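Local coordinates for mercuric reductase (Metallosphaera sedula, PDB 4YWO), which probably reduces mercuric ion to elemental mercury with electrons from NADPH, working as an FAD-dependent homodimer, at residues S61-R75 and A186-V198. Sequence-based numbering, arbitrary orientation.
Sequences SKRMLYIAEIYKKAR and ALEFAQMYSRMKV. With FAD (flavin-adenine dinucleotide), chain B.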
loop_
_atom_site.group_PDB
_atom_site.type_symbol
_atom_site.label_atom_id
_atom_site.label_comp_id
_atom_site.label_asym_id
_atom_site.label_seq_id
_atom_site.Cartn_x
_atom_site.Cartn_y
_atom_site.Cartn_z
ATOM N N SER A 61 9.334 -1.855 -17.744
ATOM C CA SER A 61 9.570 -3.095 -16.995
ATOM C C SER A 61 8.325 -3.404 -16.084
ATOM O O SER A 61 7.793 -4.555 -16.077
ATOM C CB SER A 61 10.849 -3.154 -16.268
ATOM O OG SER A 61 10.951 -2.152 -15.333
ATOM N N LYS A 62 7.830 -2.375 -15.447
ATOM C CA LYS A 62 6.620 -2.597 -14.587
ATOM C C LYS A 62 5.442 -2.891 -15.455
ATOM O O LYS A 62 4.537 -3.613 -15.032
ATOM C CB LYS A 62 6.460 -1.428 -13.592
ATOM C CG LYS A 62 7.283 -1.603 -12.247
ATOM C CD LYS A 62 8.720 -2.247 -12.319
ATOM C CE LYS A 62 9.810 -1.362 -12.227
ATOM N NZ LYS A 62 11.002 -2.260 -12.396
ATOM N N ARG A 63 5.333 -2.284 -16.630
ATOM C CA ARG A 63 4.214 -2.627 -17.482
ATOM C C ARG A 63 4.252 -4.086 -17.858
ATOM O O ARG A 63 3.218 -4.783 -17.823
ATOM C CB ARG A 63 4.175 -1.731 -18.724
ATOM C CG ARG A 63 3.123 -2.132 -19.755
ATOM C CD ARG A 63 1.701 -1.911 -19.171
ATOM N NE ARG A 63 0.758 -1.991 -20.244
ATOM C CZ ARG A 63 -0.534 -1.833 -20.072
ATOM N NH1 ARG A 63 -1.046 -1.570 -18.881
ATOM N NH2 ARG A 63 -1.333 -2.023 -21.133
ATOM N N MET A 64 5.428 -4.582 -18.271
ATOM C CA MET A 64 5.462 -5.980 -18.691
ATOM C C MET A 64 5.251 -6.945 -17.501
ATOM O O MET A 64 4.619 -8.004 -17.624
ATOM C CB MET A 64 6.755 -6.330 -19.338
ATOM C CG MET A 64 7.019 -5.616 -20.641
ATOM S SD MET A 64 5.600 -5.635 -21.793
ATOM C CE MET A 64 5.255 -7.284 -21.988
ATOM N N LEU A 65 5.667 -6.565 -16.292
ATOM C CA LEU A 65 5.400 -7.414 -15.134
ATOM C C LEU A 65 3.937 -7.410 -14.784
ATOM O O LEU A 65 3.433 -8.461 -14.350
ATOM C CB LEU A 65 6.209 -6.913 -13.859
ATOM C CG LEU A 65 7.702 -7.245 -13.930
ATOM C CD1 LEU A 65 8.444 -6.364 -12.954
ATOM C CD2 LEU A 65 7.890 -8.669 -13.556
ATOM N N TYR A 66 3.229 -6.307 -15.017
ATOM C CA TYR A 66 1.751 -6.204 -14.798
ATOM C C TYR A 66 1.032 -7.162 -15.751
ATOM O O TYR A 66 0.185 -7.980 -15.329
ATOM C CB TYR A 66 1.285 -4.783 -14.921
ATOM C CG TYR A 66 -0.220 -4.679 -15.039
ATOM C CD1 TYR A 66 -0.983 -4.854 -13.946
ATOM C CD2 TYR A 66 -0.826 -4.406 -16.271
ATOM C CE1 TYR A 66 -2.363 -4.757 -14.082
ATOM C CE2 TYR A 66 -2.191 -4.317 -16.398
ATOM C CZ TYR A 66 -2.922 -4.566 -15.317
ATOM O OH TYR A 66 -4.326 -4.444 -15.517
ATOM N N ILE A 67 1.428 -7.066 -17.007
ATOM C CA ILE A 67 0.823 -7.969 -18.055
ATOM C C ILE A 67 1.097 -9.399 -17.690
ATOM O O ILE A 67 0.169 -10.260 -17.724
ATOM C CB ILE A 67 1.432 -7.672 -19.414
ATOM C CG1 ILE A 67 0.905 -6.344 -19.834
ATOM C CG2 ILE A 67 0.888 -8.716 -20.418
ATOM C CD1 ILE A 67 1.535 -5.871 -21.051
ATOM N N ALA A 68 2.313 -9.735 -17.283
ATOM C CA ALA A 68 2.662 -11.061 -16.860
ATOM C C ALA A 68 1.728 -11.559 -15.690
ATOM O O ALA A 68 1.325 -12.723 -15.644
ATOM C CB ALA A 68 4.071 -11.246 -16.521
ATOM N N GLU A 69 1.589 -10.711 -14.703
ATOM C CA GLU A 69 0.787 -10.989 -13.550
ATOM C C GLU A 69 -0.689 -11.259 -13.877
ATOM O O GLU A 69 -1.283 -12.203 -13.327
ATOM C CB GLU A 69 0.910 -9.857 -12.510
ATOM C CG GLU A 69 -0.043 -10.024 -11.343
ATOM C CD GLU A 69 -1.416 -9.253 -11.428
ATOM O OE1 GLU A 69 -1.437 -8.031 -11.811
ATOM O OE2 GLU A 69 -2.498 -9.870 -11.011
ATOM N N ILE A 70 -1.313 -10.454 -14.672
ATOM C CA ILE A 70 -2.771 -10.626 -14.897
ATOM C C ILE A 70 -3.019 -11.904 -15.704
ATOM O O ILE A 70 -3.973 -12.600 -15.476
ATOM C CB ILE A 70 -3.459 -9.421 -15.528
ATOM C CG1 ILE A 70 -2.929 -9.079 -16.912
ATOM C CG2 ILE A 70 -3.313 -8.203 -14.606
ATOM C CD1 ILE A 70 -3.565 -7.898 -17.578
ATOM N N TYR A 71 -2.097 -12.222 -16.605
ATOM C CA TYR A 71 -2.265 -13.497 -17.343
ATOM C C TYR A 71 -2.024 -14.664 -16.456
ATOM O O TYR A 71 -2.738 -15.742 -16.631
ATOM C CB TYR A 71 -1.366 -13.583 -18.634
ATOM C CG TYR A 71 -1.928 -12.900 -19.807
ATOM C CD1 TYR A 71 -1.873 -11.532 -19.972
ATOM C CD2 TYR A 71 -2.529 -13.625 -20.854
ATOM C CE1 TYR A 71 -2.453 -10.878 -21.043
ATOM C CE2 TYR A 71 -3.076 -12.961 -21.923
ATOM C CZ TYR A 71 -3.079 -11.663 -22.058
ATOM O OH TYR A 71 -3.641 -10.969 -23.119
ATOM N N LYS A 72 -1.040 -14.620 -15.550
ATOM C CA LYS A 72 -0.785 -15.690 -14.607
ATOM C C LYS A 72 -2.058 -15.927 -13.780
ATOM O O LYS A 72 -2.465 -17.086 -13.591
ATOM C CB LYS A 72 0.423 -15.400 -13.708
ATOM C CG LYS A 72 0.608 -16.490 -12.646
ATOM C CD LYS A 72 1.986 -16.859 -12.268
ATOM C CE LYS A 72 2.151 -18.049 -11.256
ATOM N NZ LYS A 72 1.726 -19.287 -11.888
ATOM N N LYS A 73 -2.650 -14.867 -13.282
ATOM C CA LYS A 73 -3.884 -15.039 -12.471
ATOM C C LYS A 73 -4.967 -15.653 -13.288
ATOM O O LYS A 73 -5.715 -16.531 -12.794
ATOM C CB LYS A 73 -4.287 -13.805 -11.669
ATOM C CG LYS A 73 -5.292 -14.179 -10.580
ATOM C CD LYS A 73 -4.621 -15.042 -9.513
ATOM C CE LYS A 73 -5.538 -15.452 -8.416
ATOM N NZ LYS A 73 -4.754 -16.426 -7.610
ATOM N N ALA A 74 -5.136 -15.151 -14.493
ATOM C CA ALA A 74 -6.136 -15.746 -15.410
ATOM C C ALA A 74 -5.929 -17.250 -15.629
ATOM O O ALA A 74 -6.949 -18.024 -15.654
ATOM C CB ALA A 74 -6.208 -15.004 -16.709
ATOM N N ARG A 75 -4.677 -17.713 -15.735
ATOM C CA ARG A 75 -4.377 -19.183 -15.877
ATOM C C ARG A 75 -4.692 -19.894 -14.620
ATOM O O ARG A 75 -5.229 -21.010 -14.641
ATOM C CB ARG A 75 -2.894 -19.452 -16.084
ATOM C CG ARG A 75 -2.460 -19.077 -17.448
ATOM C CD ARG A 75 -1.120 -19.694 -17.765
ATOM N NE ARG A 75 0.032 -19.237 -17.030
ATOM C CZ ARG A 75 0.590 -18.037 -17.181
ATOM N NH1 ARG A 75 0.084 -17.135 -18.024
ATOM N NH2 ARG A 75 1.640 -17.751 -16.435
ATOM N N ALA A 186 17.716 -9.050 -12.414
ATOM C CA ALA A 186 17.582 -10.461 -12.754
ATOM C C ALA A 186 16.300 -11.112 -12.299
ATOM O O ALA A 186 15.695 -11.919 -13.027
ATOM C CB ALA A 186 18.762 -11.238 -12.180
ATOM N N LEU A 187 15.919 -10.848 -11.075
ATOM C CA LEU A 187 14.675 -11.377 -10.520
ATOM C C LEU A 187 13.456 -10.898 -11.331
ATOM O O LEU A 187 12.552 -11.724 -11.617
ATOM C CB LEU A 187 14.516 -11.096 -9.011
ATOM C CG LEU A 187 15.633 -11.569 -8.135
ATOM C CD1 LEU A 187 15.248 -11.148 -6.684
ATOM C CD2 LEU A 187 15.950 -12.987 -8.173
ATOM N N GLU A 188 13.378 -9.636 -11.567
ATOM C CA GLU A 188 12.259 -9.112 -12.326
ATOM C C GLU A 188 12.143 -9.692 -13.745
ATOM O O GLU A 188 11.143 -10.141 -14.152
ATOM C CB GLU A 188 12.298 -7.600 -12.370
ATOM C CG GLU A 188 11.969 -6.923 -11.007
ATOM C CD GLU A 188 11.945 -5.398 -11.061
ATOM O OE1 GLU A 188 12.232 -4.839 -12.176
ATOM O OE2 GLU A 188 11.675 -4.705 -9.984
ATOM N N PHE A 189 13.269 -9.684 -14.485
ATOM C CA PHE A 189 13.194 -10.255 -15.849
ATOM C C PHE A 189 12.991 -11.721 -15.834
ATOM O O PHE A 189 12.341 -12.282 -16.737
ATOM C CB PHE A 189 14.484 -9.859 -16.674
ATOM C CG PHE A 189 14.462 -8.444 -17.156
ATOM C CD1 PHE A 189 13.696 -8.131 -18.269
ATOM C CD2 PHE A 189 15.276 -7.459 -16.627
ATOM C CE1 PHE A 189 13.561 -6.867 -18.719
ATOM C CE2 PHE A 189 15.204 -6.141 -17.168
ATOM C CZ PHE A 189 14.271 -5.864 -18.180
ATOM N N ALA A 190 13.591 -12.471 -14.894
ATOM C CA ALA A 190 13.335 -13.893 -14.825
ATOM C C ALA A 190 11.876 -14.202 -14.571
ATOM O O ALA A 190 11.298 -15.096 -15.236
ATOM C CB ALA A 190 14.189 -14.590 -13.808
ATOM N N GLN A 191 11.213 -13.512 -13.657
ATOM C CA GLN A 191 9.831 -13.743 -13.447
ATOM C C GLN A 191 8.999 -13.320 -14.669
ATOM O O GLN A 191 8.126 -14.032 -15.070
ATOM C CB GLN A 191 9.319 -13.004 -12.211
ATOM C CG GLN A 191 7.832 -13.237 -12.035
ATOM C CD GLN A 191 7.334 -12.691 -10.663
ATOM O OE1 GLN A 191 6.673 -11.626 -10.693
ATOM N NE2 GLN A 191 7.249 -13.573 -9.730
ATOM N N MET A 192 9.305 -12.190 -15.294
ATOM C CA MET A 192 8.651 -11.706 -16.431
ATOM C C MET A 192 8.682 -12.749 -17.558
ATOM O O MET A 192 7.614 -13.135 -18.058
ATOM C CB MET A 192 9.296 -10.425 -16.946
ATOM C CG MET A 192 8.691 -9.726 -18.154
ATOM S SD MET A 192 9.768 -8.453 -18.848
ATOM C CE MET A 192 9.973 -7.306 -17.457
ATOM N N TYR A 193 9.889 -13.272 -17.875
ATOM C CA TYR A 193 9.971 -14.195 -19.031
ATOM C C TYR A 193 9.473 -15.528 -18.679
ATOM O O TYR A 193 8.790 -16.178 -19.500
ATOM C CB TYR A 193 11.442 -14.207 -19.545
ATOM C CG TYR A 193 11.702 -13.147 -20.605
ATOM C CD1 TYR A 193 11.701 -11.769 -20.348
ATOM C CD2 TYR A 193 11.854 -13.504 -21.968
ATOM C CE1 TYR A 193 11.825 -10.806 -21.367
ATOM C CE2 TYR A 193 12.039 -12.572 -22.929
ATOM C CZ TYR A 193 12.028 -11.242 -22.679
ATOM O OH TYR A 193 12.158 -10.331 -23.669
ATOM N N SER A 194 9.657 -16.005 -17.448
ATOM C CA SER A 194 9.043 -17.301 -17.086
ATOM C C SER A 194 7.528 -17.286 -17.193
ATOM O O SER A 194 6.895 -18.251 -17.662
ATOM C CB SER A 194 9.537 -17.771 -15.741
ATOM O OG SER A 194 9.098 -16.965 -14.692
ATOM N N ARG A 195 6.926 -16.151 -16.923
ATOM C CA ARG A 195 5.450 -15.966 -16.995
ATOM C C ARG A 195 5.004 -15.745 -18.440
ATOM O O ARG A 195 3.854 -15.456 -18.746
ATOM C CB ARG A 195 5.004 -14.850 -16.037
ATOM C CG ARG A 195 5.139 -15.249 -14.608
ATOM C CD ARG A 195 4.612 -14.130 -13.698
ATOM N NE ARG A 195 4.514 -14.587 -12.307
ATOM C CZ ARG A 195 3.767 -13.967 -11.351
ATOM N NH1 ARG A 195 3.217 -12.814 -11.614
ATOM N NH2 ARG A 195 3.660 -14.607 -10.182
ATOM N N MET A 196 6.013 -15.702 -19.336
ATOM C CA MET A 196 5.715 -15.729 -20.822
ATOM C C MET A 196 6.047 -17.051 -21.479
ATOM O O MET A 196 6.310 -17.049 -22.715
ATOM C CB MET A 196 6.345 -14.596 -21.480
ATOM C CG MET A 196 5.820 -13.337 -20.901
ATOM S SD MET A 196 6.563 -11.929 -21.544
ATOM C CE MET A 196 5.742 -10.658 -20.483
ATOM N N LYS A 197 6.078 -18.125 -20.714
ATOM C CA LYS A 197 6.343 -19.461 -21.161
ATOM C C LYS A 197 7.761 -19.637 -21.742
ATOM O O LYS A 197 7.983 -20.379 -22.693
ATOM C CB LYS A 197 5.300 -19.809 -22.247
ATOM C CG LYS A 197 4.740 -21.189 -22.157
ATOM C CD LYS A 197 3.925 -21.443 -23.421
ATOM C CE LYS A 197 3.245 -22.799 -23.389
ATOM N NZ LYS A 197 4.129 -23.864 -22.871
ATOM N N VAL A 198 8.740 -18.998 -21.164
ATOM C CA VAL A 198 10.166 -19.079 -21.532
ATOM C C VAL A 198 10.794 -19.855 -20.385
ATOM O O VAL A 198 10.544 -19.559 -19.190
ATOM C CB VAL A 198 10.845 -17.688 -21.703
ATOM C CG1 VAL A 198 12.330 -17.806 -21.936
ATOM C CG2 VAL A 198 10.142 -16.869 -22.789
HETATM P PA FAD B . 19.736 8.764 -16.731
HETATM O O1A FAD B . 18.235 8.921 -16.780
HETATM O O2A FAD B . 20.406 7.675 -17.536
HETATM O O5B FAD B . 20.403 10.172 -17.137
HETATM C C5B FAD B . 21.424 10.231 -18.130
HETATM C C4B FAD B . 20.897 10.965 -19.357
HETATM O O4B FAD B . 21.789 12.027 -19.703
HETATM C C3B FAD B . 20.793 10.034 -20.554
HETATM O O3B FAD B . 19.439 9.971 -21.011
HETATM C C2B FAD B . 21.679 10.627 -21.631
HETATM O O2B FAD B . 20.897 10.948 -22.786
HETATM C C1B FAD B . 22.280 11.893 -21.040
HETATM N N9A FAD B . 23.760 11.784 -21.023
HETATM C C8A FAD B . 24.467 10.763 -20.505
HETATM N N7A FAD B . 25.801 10.968 -20.649
HETATM C C5A FAD B . 25.962 12.149 -21.275
HETATM C C6A FAD B . 27.110 12.965 -21.736
HETATM N N6A FAD B . 28.386 12.548 -21.551
HETATM N N1A FAD B . 26.841 14.141 -22.347
HETATM C C2A FAD B . 25.578 14.566 -22.537
HETATM N N3A FAD B . 24.491 13.877 -22.145
HETATM C C4A FAD B . 24.614 12.682 -21.519
HETATM N N1 FAD B . 14.306 2.672 -10.474
HETATM C C2 FAD B . 13.224 2.731 -9.657
HETATM O O2 FAD B . 13.214 3.572 -8.733
HETATM N N3 FAD B . 12.160 1.920 -9.801
HETATM C C4 FAD B . 12.093 0.994 -10.765
HETATM O O4 FAD B . 11.090 0.255 -10.873
HETATM C C4X FAD B . 13.236 0.864 -11.701
HETATM N N5 FAD B . 13.246 -0.046 -12.700
HETATM C C5X FAD B . 14.304 -0.139 -13.539
HETATM C C6 FAD B . 14.293 -1.083 -14.560
HETATM C C7 FAD B . 15.376 -1.186 -15.426
HETATM C C7M FAD B . 15.360 -2.210 -16.531
HETATM C C8 FAD B . 16.549 -0.288 -15.262
HETATM C C8M FAD B . 17.721 -0.402 -16.201
HETATM C C9 FAD B . 16.565 0.657 -14.243
HETATM C C9A FAD B . 15.483 0.761 -13.378
HETATM N N10 FAD B . 15.491 1.715 -12.342
HETATM C C10 FAD B . 14.374 1.786 -11.488
HETATM C "C1'" FAD B . 16.633 2.613 -12.157
HETATM C "C2'" FAD B . 16.290 3.992 -12.707
HETATM O "O2'" FAD B . 15.803 3.865 -14.047
HETATM C "C3'" FAD B . 17.510 4.905 -12.694
HETATM O "O3'" FAD B . 18.092 4.906 -11.386
HETATM C "C4'" FAD B . 17.131 6.329 -13.082
HETATM O "O4'" FAD B . 16.729 6.359 -14.456
HETATM C "C5'" FAD B . 18.302 7.282 -12.875
HETATM O "O5'" FAD B . 18.145 8.420 -13.720
HETATM P P FAD B . 19.394 9.387 -14.028
HETATM O O1P FAD B . 18.860 10.676 -14.609
HETATM O O2P FAD B . 20.277 9.423 -12.805
HETATM O O3P FAD B . 20.174 8.596 -15.191
HETATM O O HOH W 1 13.267 -2.539 -9.866
HETATM O O HOH W 2 4.637 -10.707 -12.874
HETATM O O HOH W 3 1.706 -14.858 -17.488
#
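Lys62 and Glu188 form a salt bridge beside the flavin: Lys62 NZ lies 2.9 Å from Glu188 OE1, though as a hydrogen bond it is weak. Lys62 NZ also donates to Ser61 OG, itself bonded to Gly57 O, and reaches FAD N5 at 3.2 Å. Its CB points away from 186-198, and a long chain, bent at chi2 and chi3, brings NZ back between Glu188 and the flavin. Phe346 N and a water hold Glu188 OE2.

Unbranched and flexible, Met192 (CG anti to the backbone N, chi1 -178°) runs alongside Met64 and Leu65: SD lies 3.7 Å from Met64 CB, and branched Leu65 sets CD2 4.1 Å from Met192 CB. Small Ala68 lets the backbones approach, its CA 5.6 Å from Arg195 CA.

The Arg195 guanidinium has Gln191 OE1, which accepts from Gln348 N, over the centre of one face and Lys72 CD toward the rim of the other. Asp228 salt-bridges NE; Gln348 OE1 accepts from NH1. One water donates to Ala68 O and Arg195 O and accepts from Arg75 NH1, which also binds Val82 O.

Crossing at 41°, the segments join helix 58-78, starting at Cys58 of the redox-active Cys53–Cys58 disulfide, to the beta-alpha-beta helix 184-194 of a Rossmann-type sheet, as in pyridine nucleotide-disulfide oxidoreductases, with the glutamate-paired lysine at flavin N5.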